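Local coordinates for conserved hypothetical protein (Staphylococcus aureus subsp. aureus, PDB 1TSJ) that is of unknown function but belongs to a glyoxalase-clan family named after a 3-demethylubiquinone-9 3-methyltransferase, a name that need not describe its activity, at residues L10-Q15 with K21-L26; H51-F54 with Q59-M62; I84-L89 with M101-M106. All blocks are in the same frame, centred on the assembly; numbering follows the deposited sequence.

Contact 1: L10-Q15 with K21-L26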
loop_
_atom_site.group_PDB
_atom_site.type_symbol
_atom_site.label_atom_id
_atom_site.label_comp_id
_atom_site.label_asym_id
_atom_site.label_seq_id
_atom_site.Cartn_x
_atom_site.Cartn_y
_atom_site.Cartn_z
ATOM N N LEU A 10 3.996 -4.335 -0.446
ATOM C CA LEU A 10 4.450 -5.425 -1.258
ATOM C C LEU A 10 3.300 -6.079 -1.982
ATOM O O LEU A 10 2.236 -6.332 -1.437
ATOM C CB LEU A 10 5.230 -6.435 -0.495
ATOM C CG LEU A 10 6.342 -5.875 0.318
ATOM C CD1 LEU A 10 5.740 -5.173 1.402
ATOM C CD2 LEU A 10 6.965 -6.996 1.039
HETATM N N MSE A 11 3.532 -6.287 -3.251
HETATM C CA MSE A 11 2.525 -6.864 -4.132
HETATM C C MSE A 11 3.082 -8.110 -4.660
HETATM O O MSE A 11 4.174 -8.061 -5.143
HETATM C CB MSE A 11 2.283 -5.959 -5.305
HETATM C CG MSE A 11 1.289 -4.842 -4.932
HETATM SE SE MSE A 11 0.614 -3.773 -6.608
HETATM C CE MSE A 11 -0.113 -5.536 -7.715
ATOM N N PHE A 12 2.369 -9.216 -4.499
ATOM C CA PHE A 12 2.824 -10.555 -5.007
ATOM C C PHE A 12 1.883 -11.151 -6.075
ATOM O O PHE A 12 0.794 -10.558 -6.418
ATOM C CB PHE A 12 3.000 -11.556 -3.891
ATOM C CG PHE A 12 3.748 -11.035 -2.784
ATOM C CD1 PHE A 12 3.146 -10.245 -1.888
ATOM C CD2 PHE A 12 5.050 -11.345 -2.623
ATOM C CE1 PHE A 12 3.834 -9.754 -0.826
ATOM C CE2 PHE A 12 5.803 -10.824 -1.545
ATOM C CZ PHE A 12 5.157 -10.007 -0.652
ATOM N N ASN A 13 2.318 -12.288 -6.627
ATOM C CA ASN A 13 1.545 -12.897 -7.681
ATOM C C ASN A 13 0.284 -13.488 -7.158
ATOM O O ASN A 13 -0.855 -12.911 -7.354
ATOM C CB ASN A 13 2.336 -13.914 -8.430
ATOM C CG ASN A 13 3.002 -13.293 -9.691
ATOM O OD1 ASN A 13 4.039 -12.479 -9.597
ATOM N ND2 ASN A 13 2.413 -13.662 -10.907
ATOM N N ASN A 14 0.427 -14.623 -6.515
ATOM C CA ASN A 14 -0.630 -15.032 -5.619
ATOM C C ASN A 14 0.112 -15.712 -4.557
ATOM O O ASN A 14 0.005 -16.881 -4.388
ATOM C CB ASN A 14 -1.553 -15.915 -6.346
ATOM C CG ASN A 14 -2.231 -15.175 -7.460
ATOM O OD1 ASN A 14 -3.110 -14.294 -7.257
ATOM N ND2 ASN A 14 -1.791 -15.468 -8.661
ATOM N N GLN A 15 0.966 -14.925 -3.920
ATOM C CA GLN A 15 1.912 -15.472 -3.017
ATOM C C GLN A 15 2.019 -14.675 -1.724
ATOM O O GLN A 15 2.981 -14.795 -0.945
ATOM C CB GLN A 15 3.266 -15.594 -3.721
ATOM C CG GLN A 15 3.305 -16.433 -4.993
ATOM C CD GLN A 15 4.772 -16.682 -5.375
ATOM O OE1 GLN A 15 5.363 -17.713 -4.993
ATOM N NE2 GLN A 15 5.381 -15.707 -6.082
ATOM N N LYS A 21 3.780 -14.996 5.691
ATOM C CA LYS A 21 3.995 -16.128 6.654
ATOM C C LYS A 21 5.448 -16.343 6.893
ATOM O O LYS A 21 5.893 -16.538 8.038
ATOM C CB LYS A 21 3.355 -17.424 6.194
ATOM C CG LYS A 21 3.280 -18.539 7.349
ATOM C CD LYS A 21 3.712 -19.977 6.815
ATOM C CE LYS A 21 5.329 -19.842 6.549
ATOM N NZ LYS A 21 6.182 -20.931 6.021
ATOM N N LEU A 22 6.164 -16.117 5.818
ATOM C CA LEU A 22 7.622 -16.254 5.784
ATOM C C LEU A 22 8.327 -15.167 6.522
ATOM O O LEU A 22 9.327 -15.408 7.305
ATOM C CB LEU A 22 8.135 -16.282 4.307
ATOM C CG LEU A 22 9.678 -16.393 4.152
ATOM C CD1 LEU A 22 10.026 -17.711 4.781
ATOM C CD2 LEU A 22 10.326 -16.296 2.671
ATOM N N TYR A 23 7.897 -13.940 6.303
ATOM C CA TYR A 23 8.669 -12.881 6.940
ATOM C C TYR A 23 8.321 -12.716 8.437
ATOM O O TYR A 23 9.124 -12.419 9.309
ATOM C CB TYR A 23 8.410 -11.545 6.203
ATOM C CG TYR A 23 8.638 -11.546 4.742
ATOM C CD1 TYR A 23 7.846 -10.804 3.909
ATOM C CD2 TYR A 23 9.663 -12.317 4.166
ATOM C CE1 TYR A 23 8.066 -10.864 2.557
ATOM C CE2 TYR A 23 9.906 -12.301 2.774
ATOM C CZ TYR A 23 9.089 -11.592 2.000
ATOM O OH TYR A 23 9.277 -11.577 0.607
ATOM N N THR A 24 7.044 -12.821 8.691
ATOM C CA THR A 24 6.462 -12.830 10.049
ATOM C C THR A 24 7.210 -13.860 10.943
ATOM O O THR A 24 7.559 -13.619 12.069
ATOM C CB THR A 24 4.837 -13.100 9.837
ATOM O OG1 THR A 24 4.115 -11.797 9.626
ATOM C CG2 THR A 24 4.270 -13.666 11.091
ATOM N N SER A 25 7.458 -15.038 10.383
ATOM C CA SER A 25 8.113 -16.215 11.075
ATOM C C SER A 25 9.596 -15.946 11.387
ATOM O O SER A 25 10.033 -16.115 12.508
ATOM C CB SER A 25 7.914 -17.486 10.215
ATOM O OG SER A 25 6.525 -17.712 10.060
ATOM N N LEU A 26 10.312 -15.366 10.445
ATOM C CA LEU A 26 11.720 -14.988 10.680
ATOM C C LEU A 26 12.067 -13.851 11.563
ATOM O O LEU A 26 13.064 -13.876 12.208
ATOM C CB LEU A 26 12.258 -14.560 9.366
ATOM C CG LEU A 26 12.227 -15.643 8.346
ATOM C CD1 LEU A 26 12.690 -14.982 7.052
ATOM C CD2 LEU A 26 13.223 -16.720 8.722
#
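Tyr-23 reaches from helix 16-26 toward Leu-10 and Phe-12, and these three side chains make up the contact, a worked example of how one aromatic side chain can span the gap between a helix and a strand end. The apolar touches come first. CD2 of Leu-10 lies 4.3 Å from CE1 of Tyr-23, and CZ of Phe-12 is 4.4 Å from the same carbon, so one ring atom meets both residues. Leu-10 and Phe-12 come at the tyrosine ring obliquely, and the two aromatic side chains slide past each other in opposite directions. The polar end behaves differently: OH of Tyr-23 sits at the edge of the Phe-12 ring, near its plane, 4.2 Å from CE2. In Tyr-23, CG stands anti to the carbonyl carbon (chi1 -54°), which sends the ring off the helix toward the strand. With CA atoms of Leu-10 and Tyr-23 still 11.9 Å apart, the small buried surface, 80 Å², marks a light surface contact. Leu-10 lies near the end of strand 6-11 and Phe-12 just past it; the strand pairs in parallel with strand 59-64, where Phe-12 touches Ala-63, and helix 16-26 follows after the short loop 12-15.

Contact 2: H51-F54 with Q59-M62; sequences HSIF and QVFM
Phe-54 and Phe-61 face each other across the antiparallel beta hairpin of strands 49-56 and 59-64, whose short segments approach to 4.7 Å with their directions at 163°. They form the hydrogen-bonded pair. Phe-61 N gives a bond to Phe-54 O at 2.9 Å, and the return bond, from Phe-54 N to Phe-61 O, is longer at 3.2 Å. One step on, Ile-53 and Met-62 make the non-hydrogen-bonded pair.

The tighter packing is centred on the Phe-54 ring, on the face that carries the two phenylalanines. The CG of Phe-54 is wedged between its own backbone N and carbonyl carbon (chi1 59°), which folds the ring over the neighbouring strand so that it covers CB of Phe-61 in a CH-pi contact. The rings themselves are inclined by 26° and slid apart, centroids 5.9 Å from each other, so they barely overlap. Val-20 of helix 16-26 also touches Phe-54, which is buried. Ser-52, on the same strand, gives its OG to Thr-34 O in a hydrogen bond.

On the opposite face Ile-53 and the selenomethionine Met-62 lie side by side, pointing the same way, with CG1 of Ile-53 4.1 Å from CG of Met-62. Met-62 is buried here, its extended chain packing against Thr-7 and Phe-9 of strand 6-11. The looser side lies toward the turn, where Ile-53 meets Val-60, which is partly exposed, and Gln-59 beyond it turns its amide away from the partner strand into exposed surroundings. In Val-60, CG1 stands anti to the backbone N and comes to 3.9 Å from CG2 of Ile-53.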
loop_
_atom_site.group_PDB
_atom_site.type_symbol
_atom_site.label_atom_id
_atom_site.label_comp_id
_atom_site.label_asym_id
_atom_site.label_seq_id
_atom_site.Cartn_x
_atom_site.Cartn_y
_atom_site.Cartn_z
ATOM N N HIS A 51 -6.037 -7.712 1.206
ATOM C CA HIS A 51 -5.514 -6.699 2.040
ATOM C C HIS A 51 -4.820 -7.435 3.204
ATOM O O HIS A 51 -5.483 -8.226 3.853
ATOM C CB HIS A 51 -6.676 -5.759 2.491
ATOM C CG HIS A 51 -6.250 -4.628 3.436
ATOM N ND1 HIS A 51 -6.852 -4.422 4.691
ATOM C CD2 HIS A 51 -5.294 -3.629 3.298
ATOM C CE1 HIS A 51 -6.287 -3.355 5.268
ATOM N NE2 HIS A 51 -5.354 -2.848 4.445
ATOM N N SER A 52 -3.515 -7.153 3.454
ATOM C CA SER A 52 -2.779 -7.604 4.664
ATOM C C SER A 52 -2.033 -6.432 5.261
ATOM O O SER A 52 -1.446 -5.665 4.595
ATOM C CB SER A 52 -1.740 -8.734 4.344
ATOM O OG SER A 52 -1.432 -9.561 5.500
ATOM N N ILE A 53 -2.046 -6.367 6.569
ATOM C CA ILE A 53 -1.216 -5.493 7.316
ATOM C C ILE A 53 -0.499 -6.357 8.343
ATOM O O ILE A 53 -1.123 -7.013 9.158
ATOM C CB ILE A 53 -2.052 -4.479 8.031
ATOM C CG1 ILE A 53 -2.735 -3.595 7.037
ATOM C CG2 ILE A 53 -1.226 -3.652 8.939
ATOM C CD1 ILE A 53 -3.613 -2.679 7.686
ATOM N N PHE A 54 0.814 -6.300 8.329
ATOM C CA PHE A 54 1.597 -7.088 9.214
ATOM C C PHE A 54 2.708 -6.246 9.803
ATOM O O PHE A 54 3.017 -5.168 9.356
ATOM C CB PHE A 54 2.024 -8.349 8.467
ATOM C CG PHE A 54 2.834 -8.127 7.220
ATOM C CD1 PHE A 54 2.284 -7.802 6.051
ATOM C CD2 PHE A 54 4.218 -8.271 7.227
ATOM C CE1 PHE A 54 3.174 -7.562 4.897
ATOM C CE2 PHE A 54 4.974 -8.092 6.162
ATOM C CZ PHE A 54 4.488 -7.744 5.017
ATOM N N GLN A 59 7.384 -2.873 12.927
ATOM C CA GLN A 59 7.145 -1.943 11.844
ATOM C C GLN A 59 6.114 -2.503 10.931
ATOM O O GLN A 59 6.196 -3.676 10.484
ATOM C CB GLN A 59 8.406 -1.766 10.999
ATOM C CG GLN A 59 9.466 -1.161 11.809
ATOM C CD GLN A 59 10.817 -1.118 11.147
ATOM O OE1 GLN A 59 10.971 -0.645 9.999
ATOM N NE2 GLN A 59 11.850 -1.566 11.912
ATOM N N VAL A 60 5.197 -1.622 10.591
ATOM C CA VAL A 60 4.033 -1.879 9.667
ATOM C C VAL A 60 4.280 -1.903 8.175
ATOM O O VAL A 60 4.785 -0.942 7.591
ATOM C CB VAL A 60 2.926 -0.911 9.962
ATOM C CG1 VAL A 60 1.769 -1.242 9.161
ATOM C CG2 VAL A 60 2.536 -1.087 11.399
ATOM N N PHE A 61 3.949 -3.060 7.615
ATOM C CA PHE A 61 4.047 -3.325 6.252
ATOM C C PHE A 61 2.665 -3.684 5.736
ATOM O O PHE A 61 1.744 -3.900 6.473
ATOM C CB PHE A 61 5.019 -4.508 6.086
ATOM C CG PHE A 61 6.464 -4.146 6.365
ATOM C CD1 PHE A 61 6.940 -4.114 7.648
ATOM C CD2 PHE A 61 7.323 -3.799 5.349
ATOM C CE1 PHE A 61 8.267 -3.686 7.956
ATOM C CE2 PHE A 61 8.703 -3.364 5.633
ATOM C CZ PHE A 61 9.132 -3.323 6.948
HETATM N N MSE A 62 2.506 -3.743 4.454
HETATM C CA MSE A 62 1.309 -4.225 3.867
HETATM C C MSE A 62 1.684 -5.097 2.706
HETATM O O MSE A 62 2.685 -4.888 2.055
HETATM C CB MSE A 62 0.524 -3.089 3.276
HETATM C CG MSE A 62 -0.022 -2.167 4.281
HETATM SE SE MSE A 62 -0.910 -0.602 3.316
HETATM C CE MSE A 62 -1.330 0.656 5.041
#

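Contact 3: I84-L89 with M101-M106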
loop_
_atom_site.group_PDB
_atom_site.type_symbol
_atom_site.label_atom_id
_atom_site.label_comp_id
_atom_site.label_asym_id
_atom_site.label_seq_id
_atom_site.Cartn_x
_atom_site.Cartn_y
_atom_site.Cartn_z
ATOM N N ILE A 84 -5.820 18.530 -0.091
ATOM C CA ILE A 84 -4.678 19.378 -0.427
ATOM C C ILE A 84 -3.248 18.714 -0.482
ATOM O O ILE A 84 -2.481 19.018 -1.454
ATOM C CB ILE A 84 -4.652 20.552 0.576
ATOM C CG1 ILE A 84 -6.016 21.246 0.779
ATOM C CG2 ILE A 84 -3.775 21.664 0.025
ATOM C CD1 ILE A 84 -7.261 20.546 1.718
ATOM N N GLU A 85 -2.880 17.903 0.569
ATOM C CA GLU A 85 -1.806 16.859 0.585
ATOM C C GLU A 85 -1.905 16.023 -0.677
ATOM O O GLU A 85 -0.979 15.917 -1.415
HETATM N N MSE A 86 -3.028 15.411 -0.950
HETATM C CA MSE A 86 -3.209 14.776 -2.292
HETATM C C MSE A 86 -2.833 15.518 -3.520
HETATM O O MSE A 86 -2.190 14.942 -4.417
HETATM C CB MSE A 86 -4.653 14.363 -2.593
HETATM C CG MSE A 86 -5.005 13.019 -2.034
HETATM SE SE MSE A 86 -4.576 11.586 -3.329
HETATM C CE MSE A 86 -3.190 12.176 -4.139
ATOM N N GLU A 87 -3.315 16.747 -3.614
ATOM C CA GLU A 87 -2.992 17.594 -4.747
ATOM C C GLU A 87 -1.533 17.779 -4.955
ATOM O O GLU A 87 -0.966 17.444 -6.008
ATOM C CB GLU A 87 -3.627 18.982 -4.550
ATOM C CG GLU A 87 -5.005 19.185 -5.254
ATOM C CD GLU A 87 -4.948 18.891 -6.787
ATOM O OE1 GLU A 87 -5.187 17.654 -7.277
ATOM O OE2 GLU A 87 -4.682 19.978 -7.466
ATOM N N ARG A 88 -0.928 18.324 -3.919
ATOM C CA ARG A 88 0.516 18.473 -3.861
ATOM C C ARG A 88 1.403 17.247 -4.199
ATOM O O ARG A 88 2.342 17.324 -5.017
ATOM C CB ARG A 88 0.840 18.918 -2.409
ATOM C CG ARG A 88 0.026 20.198 -1.898
ATOM C CD ARG A 88 0.926 21.059 -0.797
ATOM N NE ARG A 88 0.363 22.402 -0.303
ATOM C CZ ARG A 88 -0.165 22.672 0.966
ATOM N NH1 ARG A 88 -0.261 21.695 1.954
ATOM N NH2 ARG A 88 -0.644 23.928 1.233
ATOM N N LEU A 89 1.165 16.115 -3.535
ATOM C CA LEU A 89 2.012 14.961 -3.755
ATOM C C LEU A 89 1.718 14.414 -5.154
ATOM O O LEU A 89 2.671 14.036 -5.923
ATOM C CB LEU A 89 1.785 13.874 -2.702
ATOM C CG LEU A 89 2.566 13.682 -1.451
ATOM C CD1 LEU A 89 2.623 14.917 -0.901
ATOM C CD2 LEU A 89 1.758 12.835 -0.480
HETATM N N MSE A 101 -3.045 4.926 -11.890
HETATM C CA MSE A 101 -4.390 5.246 -11.653
HETATM C C MSE A 101 -4.523 6.650 -11.133
HETATM O O MSE A 101 -3.779 7.069 -10.220
HETATM C CB MSE A 101 -4.885 4.347 -10.605
HETATM C CG MSE A 101 -6.275 4.721 -10.183
HETATM SE SE MSE A 101 -6.664 3.427 -8.757
HETATM C CE MSE A 101 -5.843 1.491 -9.683
ATOM N N PRO A 102 -5.444 7.407 -11.724
ATOM C CA PRO A 102 -5.574 8.855 -11.373
ATOM C C PRO A 102 -6.498 9.031 -10.261
ATOM O O PRO A 102 -6.975 8.063 -9.776
ATOM C CB PRO A 102 -6.142 9.489 -12.586
ATOM C CG PRO A 102 -7.128 8.340 -13.087
ATOM C CD PRO A 102 -6.393 6.976 -12.780
ATOM N N LYS A 103 -6.654 10.290 -9.844
ATOM C CA LYS A 103 -7.335 10.603 -8.621
ATOM C C LYS A 103 -8.785 10.118 -8.787
ATOM O O LYS A 103 -9.468 10.490 -9.768
ATOM C CB LYS A 103 -7.264 12.105 -8.249
ATOM C CG LYS A 103 -5.948 12.651 -7.655
ATOM C CD LYS A 103 -5.476 14.027 -8.255
ATOM C CE LYS A 103 -5.661 14.239 -9.828
ATOM N NZ LYS A 103 -5.683 15.785 -10.216
ATOM N N THR A 104 -9.215 9.273 -7.850
ATOM C CA THR A 104 -10.374 8.445 -8.025
ATOM C C THR A 104 -10.985 8.201 -6.676
ATOM O O THR A 104 -10.315 7.921 -5.691
ATOM C CB THR A 104 -10.015 7.092 -8.581
ATOM O OG1 THR A 104 -9.338 7.197 -9.820
ATOM C CG2 THR A 104 -11.217 6.396 -9.065
ATOM N N ASN A 105 -12.288 8.343 -6.641
ATOM C CA ASN A 105 -13.015 8.165 -5.408
ATOM C C ASN A 105 -13.312 6.686 -5.284
ATOM O O ASN A 105 -14.013 6.077 -6.085
ATOM C CB ASN A 105 -14.294 9.031 -5.425
ATOM C CG ASN A 105 -15.198 8.848 -4.169
ATOM O OD1 ASN A 105 -16.324 9.329 -4.196
ATOM N ND2 ASN A 105 -14.710 8.233 -3.086
HETATM N N MSE A 106 -12.732 6.108 -4.284
HETATM C CA MSE A 106 -12.642 4.730 -4.337
HETATM C C MSE A 106 -12.839 4.204 -2.990
HETATM O O MSE A 106 -11.868 4.119 -2.271
HETATM C CB MSE A 106 -11.280 4.296 -4.839
HETATM C CG MSE A 106 -11.179 2.838 -4.672
HETATM SE SE MSE A 106 -9.665 2.134 -5.670
HETATM C CE MSE A 106 -8.135 1.206 -3.994
#
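The CA atoms of Met-86 and Lys-103, the nearest across the contact, are 8.6 Å apart, so helix 83-94 and the bend between strands 98-102 and 104-106 meet through side chains only. Lys-103 sits at a corner where the chain turns, and its side chain bridges the gap, touching two successive helix residues.

Its polar end meets Glu-87. NZ of Lys-103 and OE1 of Glu-87 form a salt bridge at 3.5 Å, long enough to be a loose ion pair. CD of Lys-103 comes to 3.8 Å from OE1 of Glu-87, so this oxygen lies near the aliphatic chain as well as near the ammonium nitrogen. The two side chains cross at about a right angle. The CB of Glu-87 points away from the strand segment, and a bend at chi2 (-55°) brings the carboxylate back to the lysine. Lys-103 is itself bent at chi2 and chi3. The other carboxylate oxygen, OE2, has a weak hydrogen bond with Asn-91 on the same helix.

The apolar part is slighter. CE of the selenomethionine Met-86 stops 4.5 Å from CG of Lys-103, a marginal touch. Met-86 is buried and packs on Leu-125 and Leu-127 of strand 122-127, whereas Lys-103 and Glu-87 are exposed.

Lys-103 also touches Glu-111 of strand 109-116, so it lies close to a second acidic residue. One long ion pair in exposed surroundings, where water can compete for both charges, probably adds little stability, while Met-86 packs more deeply, on strand 122-127.

The three contacts follow one another in series along the chain and all reach one mixed sheet. Contacts 1 and 2 are neighbours, their centres about 10 Å apart: strands 6-11 and 59-64 lie side by side, Leu-10 N probably hydrogen-bonds to Met-62 O, and Thr-24 of helix 16-26 packs on Phe-54. Contact 3, with helix 83-94, lies on the opposite side of the chain's centre, about 28 Å from contact 1 and 22 Å from contact 2 between centres, touching neither. Strands 6-11 and 76-79 pair within the sheet. The fold is consistent with the glyoxalase clan, whose members are typically built of paired beta-alpha-beta-beta-beta modules.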